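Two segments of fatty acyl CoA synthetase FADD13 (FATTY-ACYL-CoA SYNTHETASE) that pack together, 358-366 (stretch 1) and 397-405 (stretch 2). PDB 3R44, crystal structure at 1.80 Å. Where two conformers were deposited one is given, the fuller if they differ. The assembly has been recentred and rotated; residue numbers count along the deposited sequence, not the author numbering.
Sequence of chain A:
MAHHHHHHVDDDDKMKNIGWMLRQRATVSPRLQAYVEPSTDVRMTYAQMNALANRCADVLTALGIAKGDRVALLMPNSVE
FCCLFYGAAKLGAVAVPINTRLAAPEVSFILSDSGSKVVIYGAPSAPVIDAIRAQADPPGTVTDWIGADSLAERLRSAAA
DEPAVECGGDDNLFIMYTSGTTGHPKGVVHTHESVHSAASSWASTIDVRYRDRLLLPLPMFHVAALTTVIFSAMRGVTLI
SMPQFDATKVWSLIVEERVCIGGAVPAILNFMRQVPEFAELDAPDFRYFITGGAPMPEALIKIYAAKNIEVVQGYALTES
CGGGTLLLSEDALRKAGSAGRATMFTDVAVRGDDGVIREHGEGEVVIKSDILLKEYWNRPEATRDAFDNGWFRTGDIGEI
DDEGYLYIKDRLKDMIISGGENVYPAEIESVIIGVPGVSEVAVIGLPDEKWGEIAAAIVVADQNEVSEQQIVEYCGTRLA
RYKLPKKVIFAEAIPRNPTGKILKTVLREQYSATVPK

Stretch 1 (358-366) REHGEGEVV
Stretch 2 397-405: IGEIDDEGY

This contact is a short antiparallel β-ladder held mainly by backbone hydrogen bonds, with one histidine extending it into the neighbouring turn. Register runs G361–I400, E362–E399, G363–G398 and E364–I397, with CA–CA distances of 5.2, 4.2, 5.7 and 4.4 Å. The first and third pairs bond reciprocally: G361 N to I400 O, 2.9 Å; I400 N to G361 O, 2.8 Å; G363 N to G398 O, 3.0 Å; G398 N to G363 O, 2.9 Å. Between them, E399 CA lies 3.2 Å from G361 O, a CA-H...O contact.

G361 (phi/psi 122/-158) and G363 (158/-163) adopt angles at which a CB would jam against the preceding carbonyl O, which by itself calls for glycine; the chain turns a corner at E362 and G363. At G398 (-160/-171), an ideal CB would sit 3.2 Å from V365 CG2, which instead packs 3.8 Å from G398 N.

E362, E364, I397 and E399 share one face; I397 (chi1 m, chi2 m) brings CD1 4.1 Å from E364 CB. On the other face, I400 (m, t) sets CG2 3.2 Å from E359 O.

Beyond the ladder, D401–G404 form a type I turn, with D401 (p) OD1 accepting from E403 N and Y405 N. H360 (m, chi2 -82°) donates from ND1 to D401 O, 3.2 Å and nearly linear, at its ring edge.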

# COMPACT_ATOMS: atom_id res chain seq x y z
N ARG A 358 0.60 24.68 -4.13
CA ARG A 358 1.95 25.05 -4.60
C ARG A 358 2.86 23.83 -4.89
O ARG A 358 2.82 22.84 -4.15
CB ARG A 358 2.66 25.93 -3.55
CG ARG A 358 1.88 27.09 -2.99
CD ARG A 358 2.68 27.89 -1.95
NE ARG A 358 1.99 29.14 -1.72
CZ ARG A 358 0.95 29.30 -0.91
NH1 ARG A 358 0.46 28.30 -0.17
NH2 ARG A 358 0.38 30.48 -0.83
N GLU A 359 3.72 23.90 -5.92
CA GLU A 359 4.62 22.77 -6.13
C GLU A 359 5.82 22.78 -5.18
O GLU A 359 6.53 21.80 -5.13
CB GLU A 359 5.07 22.60 -7.60
CG GLU A 359 3.85 22.18 -8.53
CD GLU A 359 4.21 21.17 -9.65
OE1 GLU A 359 5.33 21.29 -10.22
OE2 GLU A 359 3.35 20.28 -9.97
N HIS A 360 6.00 23.85 -4.41
CA HIS A 360 7.15 23.94 -3.51
C HIS A 360 6.63 24.52 -2.19
O HIS A 360 5.81 25.42 -2.19
CB HIS A 360 8.31 24.79 -4.13
CG HIS A 360 8.75 24.30 -5.48
ND1 HIS A 360 9.64 23.25 -5.65
CD2 HIS A 360 8.37 24.66 -6.73
CE1 HIS A 360 9.81 23.01 -6.94
NE2 HIS A 360 9.05 23.85 -7.62
N GLY A 361 7.08 23.97 -1.06
CA GLY A 361 6.70 24.50 0.24
C GLY A 361 6.03 23.47 1.12
O GLY A 361 6.18 22.27 0.88
N GLU A 362 5.25 23.95 2.10
CA GLU A 362 4.69 23.11 3.18
C GLU A 362 3.18 23.11 3.02
O GLU A 362 2.62 24.12 2.59
CB GLU A 362 5.02 23.68 4.57
N GLY A 363 2.55 21.98 3.34
CA GLY A 363 1.08 21.92 3.37
C GLY A 363 0.56 20.52 3.22
O GLY A 363 1.28 19.53 3.41
N GLU A 364 -0.72 20.41 2.89
CA GLU A 364 -1.32 19.09 2.73
C GLU A 364 -0.89 18.51 1.37
O GLU A 364 -1.02 19.20 0.37
CB GLU A 364 -2.85 19.18 2.82
CG GLU A 364 -3.50 17.82 2.68
CD GLU A 364 -5.03 17.91 2.56
OE1 GLU A 364 -5.57 19.05 2.37
OE2 GLU A 364 -5.70 16.84 2.64
N VAL A 365 -0.40 17.27 1.33
CA VAL A 365 0.02 16.67 0.09
C VAL A 365 -1.21 16.48 -0.81
O VAL A 365 -2.28 15.94 -0.36
CB VAL A 365 0.77 15.38 0.29
CG1 VAL A 365 1.17 14.79 -1.11
CG2 VAL A 365 2.08 15.63 1.20
N VAL A 366 -1.11 16.99 -2.04
CA VAL A 366 -2.22 16.79 -2.99
C VAL A 366 -1.68 16.16 -4.28
O VAL A 366 -0.51 16.39 -4.65
CB VAL A 366 -3.02 18.05 -3.27
CG1 VAL A 366 -3.83 18.48 -2.06
CG2 VAL A 366 -2.15 19.18 -3.78
N ILE A 397 0.45 15.61 5.65
CA ILE A 397 1.12 16.88 5.59
C ILE A 397 2.57 16.64 5.16
O ILE A 397 3.22 15.67 5.61
CB ILE A 397 1.12 17.58 6.96
CG1 ILE A 397 -0.30 17.78 7.48
CG2 ILE A 397 1.91 18.93 6.90
CD1 ILE A 397 -1.26 18.45 6.50
N GLY A 398 3.10 17.53 4.35
CA GLY A 398 4.50 17.38 4.01
C GLY A 398 5.12 18.67 3.50
O GLY A 398 4.53 19.73 3.58
N GLU A 399 6.33 18.54 2.99
CA GLU A 399 7.08 19.69 2.49
C GLU A 399 7.78 19.26 1.22
O GLU A 399 8.40 18.22 1.20
CB GLU A 399 8.14 20.15 3.51
CG GLU A 399 8.85 21.45 3.04
CD GLU A 399 9.66 22.15 4.16
OE1 GLU A 399 9.65 21.67 5.32
OE2 GLU A 399 10.29 23.19 3.87
N ILE A 400 7.71 20.08 0.17
CA ILE A 400 8.42 19.83 -1.06
C ILE A 400 9.55 20.85 -1.09
O ILE A 400 9.29 22.05 -1.06
CB ILE A 400 7.51 19.89 -2.28
CG1 ILE A 400 6.33 18.92 -2.12
CG2 ILE A 400 8.28 19.60 -3.58
CD1 ILE A 400 5.30 18.99 -3.24
N ASP A 401 10.77 20.36 -1.17
CA ASP A 401 11.92 21.25 -1.22
C ASP A 401 12.08 21.92 -2.56
O ASP A 401 11.36 21.63 -3.53
CB ASP A 401 13.20 20.56 -0.71
CG ASP A 401 13.84 19.62 -1.68
OD1 ASP A 401 13.49 19.54 -2.87
OD2 ASP A 401 14.76 18.88 -1.24
N ASP A 402 13.02 22.87 -2.63
CA ASP A 402 13.20 23.66 -3.84
C ASP A 402 13.53 22.79 -5.06
O ASP A 402 13.34 23.22 -6.21
CB ASP A 402 14.29 24.75 -3.61
CG ASP A 402 13.87 25.82 -2.57
OD1 ASP A 402 12.66 26.18 -2.52
OD2 ASP A 402 14.75 26.32 -1.81
N GLU A 403 14.02 21.57 -4.84
CA GLU A 403 14.41 20.72 -5.96
C GLU A 403 13.28 19.71 -6.29
O GLU A 403 13.46 18.81 -7.13
CB GLU A 403 15.76 20.01 -5.67
CG GLU A 403 16.98 20.70 -6.20
CD GLU A 403 16.97 20.82 -7.74
OE1 GLU A 403 16.95 19.79 -8.48
OE2 GLU A 403 17.01 21.98 -8.22
N GLY A 404 12.13 19.84 -5.63
CA GLY A 404 10.99 19.00 -5.90
C GLY A 404 10.87 17.72 -5.10
O GLY A 404 10.03 16.86 -5.41
N TYR A 405 11.66 17.58 -4.04
CA TYR A 405 11.67 16.36 -3.25
C TYR A 405 10.66 16.50 -2.12
O TYR A 405 10.68 17.50 -1.36
CB TYR A 405 13.06 16.02 -2.74
CG TYR A 405 14.01 15.53 -3.80
CD1 TYR A 405 14.10 14.20 -4.10
CD2 TYR A 405 14.76 16.40 -4.54
CE1 TYR A 405 14.98 13.72 -5.08
CE2 TYR A 405 15.61 15.95 -5.56
CZ TYR A 405 15.72 14.63 -5.81
OH TYR A 405 16.59 14.20 -6.76